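Local structure of protein induced by osmotic stress (Scheffersomyces stipitis, 5YWN) at residues K221-K224 with D225-V228; R239-A242 with K243-A247. The protein probably acts as an NADP-dependent reductase that reduces haloketones asymmetrically, with cinnamyl-alcohol dehydrogenase activity. The protein carries 1 engineered substitution. All coordinates share one frame; numbering follows the deposited sequence.

Contact 1. Residues K221-K224 with D225-V228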
loop_
_atom_site.group_PDB
_atom_site.type_symbol
_atom_site.label_atom_id
_atom_site.label_comp_id
_atom_site.label_asym_id
_atom_site.label_seq_id
_atom_site.Cartn_x
_atom_site.Cartn_y
_atom_site.Cartn_z
ATOM N N LYS A 221 -2.318 -14.122 18.701
ATOM C CA LYS A 221 -1.226 -14.572 19.507
ATOM C C LYS A 221 -1.206 -14.080 20.950
ATOM O O LYS A 221 -0.374 -14.478 21.721
ATOM C CB LYS A 221 0.039 -14.232 18.823
ATOM C CG LYS A 221 0.180 -14.911 17.497
ATOM C CD LYS A 221 0.710 -13.951 16.480
ATOM C CE LYS A 221 1.718 -14.585 15.578
ATOM N NZ LYS A 221 1.506 -14.443 14.133
ATOM N N LEU A 222 -2.135 -13.221 21.296
ATOM C CA LEU A 222 -2.265 -12.796 22.640
ATOM C C LEU A 222 -2.804 -13.927 23.511
ATOM O O LEU A 222 -3.372 -14.849 23.047
ATOM C CB LEU A 222 -3.154 -11.592 22.760
ATOM C CG LEU A 222 -2.737 -10.326 22.055
ATOM C CD1 LEU A 222 -3.872 -9.354 22.093
ATOM C CD2 LEU A 222 -1.508 -9.720 22.681
ATOM N N ASN A 223 -2.589 -13.824 24.779
ATOM C CA ASN A 223 -3.170 -14.745 25.716
ATOM C C ASN A 223 -3.855 -13.958 26.793
ATOM O O ASN A 223 -3.652 -12.788 26.908
ATOM C CB ASN A 223 -2.137 -15.734 26.286
ATOM C CG ASN A 223 -1.157 -15.079 27.222
ATOM O OD1 ASN A 223 -1.525 -14.336 28.111
ATOM N ND2 ASN A 223 0.117 -15.366 27.017
ATOM N N LYS A 224 -4.628 -14.642 27.604
ATOM C CA LYS A 224 -5.632 -14.015 28.440
ATOM C C LYS A 224 -5.071 -12.999 29.386
ATOM O O LYS A 224 -5.733 -12.113 29.731
ATOM C CB LYS A 224 -6.478 -15.019 29.188
ATOM C CG LYS A 224 -5.755 -15.877 30.173
ATOM C CD LYS A 224 -6.684 -16.437 31.247
ATOM C CE LYS A 224 -6.116 -17.716 31.821
ATOM N NZ LYS A 224 -7.089 -18.786 32.105
ATOM N N ASP A 225 -3.844 -13.160 29.799
ATOM C CA ASP A 225 -3.222 -12.250 30.736
ATOM C C ASP A 225 -2.393 -11.111 30.146
ATOM O O ASP A 225 -1.959 -10.265 30.837
ATOM C CB ASP A 225 -2.388 -13.050 31.692
ATOM C CG ASP A 225 -3.213 -13.930 32.556
ATOM O OD1 ASP A 225 -4.272 -13.511 33.036
ATOM O OD2 ASP A 225 -2.837 -15.055 32.713
ATOM N N ASP A 226 -2.242 -11.107 28.846
ATOM C CA ASP A 226 -1.536 -10.097 28.145
ATOM C C ASP A 226 -2.220 -8.755 28.240
ATOM O O ASP A 226 -3.370 -8.659 28.511
ATOM C CB ASP A 226 -1.492 -10.474 26.694
ATOM C CG ASP A 226 -0.294 -11.276 26.327
ATOM O OD1 ASP A 226 0.776 -10.975 26.810
ATOM O OD2 ASP A 226 -0.411 -12.183 25.524
ATOM N N ASP A 227 -1.461 -7.710 28.022
ATOM C CA ASP A 227 -2.005 -6.373 27.948
ATOM C C ASP A 227 -2.781 -6.150 26.641
ATOM O O ASP A 227 -2.570 -6.805 25.670
ATOM C CB ASP A 227 -0.906 -5.350 28.070
ATOM C CG ASP A 227 -0.279 -5.285 29.481
ATOM O OD1 ASP A 227 -0.953 -5.513 30.492
ATOM O OD2 ASP A 227 0.900 -4.961 29.595
ATOM N N VAL A 228 -3.672 -5.199 26.663
ATOM C CA VAL A 228 -4.293 -4.740 25.469
ATOM C C VAL A 228 -3.199 -4.170 24.575
ATOM O O VAL A 228 -2.388 -3.432 25.021
ATOM C CB VAL A 228 -5.298 -3.628 25.779
ATOM C CG1 VAL A 228 -5.843 -3.007 24.514
ATOM C CG2 VAL A 228 -6.413 -4.114 26.686
#
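D225 and D226 fold back on N223 in a type I beta turn that runs from N223 to D226 on the protein surface, in the loop between helix 211-217 and strand 234-237. At D225, the backbone N donates to N223 OD1 over 3.1 Å, forming an Asx turn, and the N lies in the carbonyl plane of that amide. N223 can offer this oxygen because its CG sits between its own backbone N and carbonyl carbon (chi1 71°), which turns OD1 toward D225 N. D226 bonds N223 twice. Its backbone N donates to N223 O at 2.9 Å, approaching from above the carbonyl plane, while its carboxylate accepts from the backbone N of N223. The N223 amide and the D226 carboxylate are stacked, their planes 13° apart, with CG of N223 3.4 Å from D226 OD2. L222 adds an apolar flank, where L222 CD2 lies 3.9 Å from D226 OD2. Were D226 an alanine, the backbone N-H of N223 would probably lose its carboxylate acceptor and the N223 amide the group stacked against it. The N223 N to D226 OD2 bond measures 2.8 Å, is fairly straight at 158°, and meets the oxygen on its anti side.

Contact 2. Residues R239-A242 with K243-A247; sequences RDVA and KAHLA
V241 and H245, one turn apart on helix 238-250 of the Rossmann-type domain, are joined through backbone and side chain alike. The backbone bonds are the regular i to i+4 series of an alpha helix: N of K243, A244, H245 and L246 donate to O of R239, D240, V241 and A242, with L246 N to A242 O the longest at 3.2 Å. The charged pair is D240 with K243, whose side chains run alongside each other. K243 has its CG anti to the carbonyl carbon (chi1 -70°) and bends at chi3, bringing CE to 3.5 Å from D240 OD1. The salt bridge itself is long, 3.7 Å from K243 NZ to D240 OD1, and a water that donates to OD1 and accepts from NZ spans the pair. D240 OD2 is engaged by the backbone N of F316. Apolar contact comes from V241 CG1, 3.7 Å from H245 CE1, and V241 also packs on L14, an NADP-binding residue. The histidine is held at both nitrogens, NE2 being hydrogen-bonded to T123 OG1. V241 O accepts from both H245 N and H245 ND1, and the ring's ND1 reaches it at 3.0 Å, nearly straight at 173°, with the oxygen 1° from the ring plane.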
loop_
_atom_site.group_PDB
_atom_site.type_symbol
_atom_site.label_atom_id
_atom_site.label_comp_id
_atom_site.label_asym_id
_atom_site.label_seq_id
_atom_site.Cartn_x
_atom_site.Cartn_y
_atom_site.Cartn_z
ATOM N N ARG A 239 -8.839 -3.755 0.169
ATOM C CA ARG A 239 -9.695 -3.796 -0.956
ATOM C C ARG A 239 -10.098 -2.400 -1.448
ATOM O O ARG A 239 -10.219 -2.179 -2.596
ATOM C CB ARG A 239 -10.855 -4.716 -0.740
ATOM C CG ARG A 239 -10.450 -6.137 -0.465
ATOM C CD ARG A 239 -11.514 -6.897 0.273
ATOM N NE ARG A 239 -11.584 -6.555 1.669
ATOM C CZ ARG A 239 -12.395 -7.121 2.535
ATOM N NH1 ARG A 239 -13.209 -8.074 2.161
ATOM N NH2 ARG A 239 -12.396 -6.742 3.756
ATOM N N ASP A 240 -10.296 -1.500 -0.511
ATOM C CA ASP A 240 -10.474 -0.117 -0.808
ATOM C C ASP A 240 -9.231 0.559 -1.446
ATOM O O ASP A 240 -9.355 1.306 -2.333
ATOM C CB ASP A 240 -10.977 0.625 0.400
ATOM C CG ASP A 240 -12.353 0.184 0.823
ATOM O OD1 ASP A 240 -13.165 -0.049 -0.014
ATOM O OD2 ASP A 240 -12.597 0.082 1.988
ATOM N N VAL A 241 -8.041 0.232 -0.962
ATOM C CA VAL A 241 -6.833 0.741 -1.545
ATOM C C VAL A 241 -6.682 0.283 -2.990
ATOM O O VAL A 241 -6.377 1.062 -3.846
ATOM C CB VAL A 241 -5.578 0.433 -0.748
ATOM C CG1 VAL A 241 -4.403 1.073 -1.427
ATOM C CG2 VAL A 241 -5.692 0.981 0.639
ATOM N N ALA A 242 -6.989 -0.968 -3.225
ATOM C CA ALA A 242 -6.959 -1.508 -4.549
ATOM C C ALA A 242 -7.952 -0.824 -5.505
ATOM O O ALA A 242 -7.601 -0.469 -6.547
ATOM C CB ALA A 242 -7.142 -3.004 -4.538
ATOM N N LYS A 243 -9.153 -0.597 -5.048
ATOM C CA LYS A 243 -10.144 0.093 -5.807
ATOM C C LYS A 243 -9.688 1.489 -6.124
ATOM O O LYS A 243 -9.933 1.947 -7.169
ATOM C CB LYS A 243 -11.503 0.081 -5.151
ATOM C CG LYS A 243 -12.162 -1.271 -5.155
ATOM C CD LYS A 243 -13.606 -1.255 -4.715
ATOM C CE LYS A 243 -13.766 -1.174 -3.223
ATOM N NZ LYS A 243 -15.141 -1.360 -2.793
ATOM N N ALA A 244 -8.995 2.131 -5.191
ATOM C CA ALA A 244 -8.414 3.439 -5.402
ATOM C C ALA A 244 -7.360 3.459 -6.499
ATOM O O ALA A 244 -7.308 4.361 -7.256
ATOM C CB ALA A 244 -7.884 4.045 -4.133
ATOM N N HIS A 245 -6.570 2.423 -6.563
ATOM C CA HIS A 245 -5.619 2.299 -7.640
ATOM C C HIS A 245 -6.340 2.205 -8.996
ATOM O O HIS A 245 -5.967 2.841 -9.901
ATOM C CB HIS A 245 -4.638 1.163 -7.402
ATOM C CG HIS A 245 -3.524 1.491 -6.458
ATOM N ND1 HIS A 245 -3.700 1.597 -5.109
ATOM C CD2 HIS A 245 -2.229 1.774 -6.681
ATOM C CE1 HIS A 245 -2.560 1.896 -4.543
ATOM N NE2 HIS A 245 -1.650 1.999 -5.475
ATOM N N LEU A 246 -7.417 1.454 -9.052
ATOM C CA LEU A 246 -8.207 1.359 -10.242
ATOM C C LEU A 246 -8.787 2.684 -10.660
ATOM O O LEU A 246 -8.607 3.086 -11.757
ATOM C CB LEU A 246 -9.321 0.378 -10.065
ATOM C CG LEU A 246 -10.122 0.053 -11.284
ATOM C CD1 LEU A 246 -9.264 -0.733 -12.227
ATOM C CD2 LEU A 246 -11.357 -0.723 -10.913
ATOM N N ALA A 247 -9.371 3.385 -9.725
ATOM C CA ALA A 247 -9.880 4.705 -9.951
ATOM C C ALA A 247 -8.746 5.609 -10.426
ATOM O O ALA A 247 -8.923 6.394 -11.290
ATOM C CB ALA A 247 -10.441 5.276 -8.679
HETATM O O HOH W 1 -15.581 -0.521 -0.141
#

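In the fold
Contact 1 precedes contact 2 along the chain, and strand 234-237 lies between them, leading directly into helix 238-250. Their centres are 34 Å apart and their nearest atoms about 19 Å, so the two do not touch, although both belong to the part of the chain characteristic of the NAD-dependent epimerase/dehydratase family. Contact 1 lies in a peripheral loop, its centre 29 Å from that of the chain, whereas contact 2 is buried, 10 Å from it, on a helix that packs against helix 13-24 of the nucleotide-binding fold. The H245 side chain comes within about 6 Å of the bound NADP. The loop turn is thus an outlying surface feature, and the helix belongs to the surroundings of the cofactor.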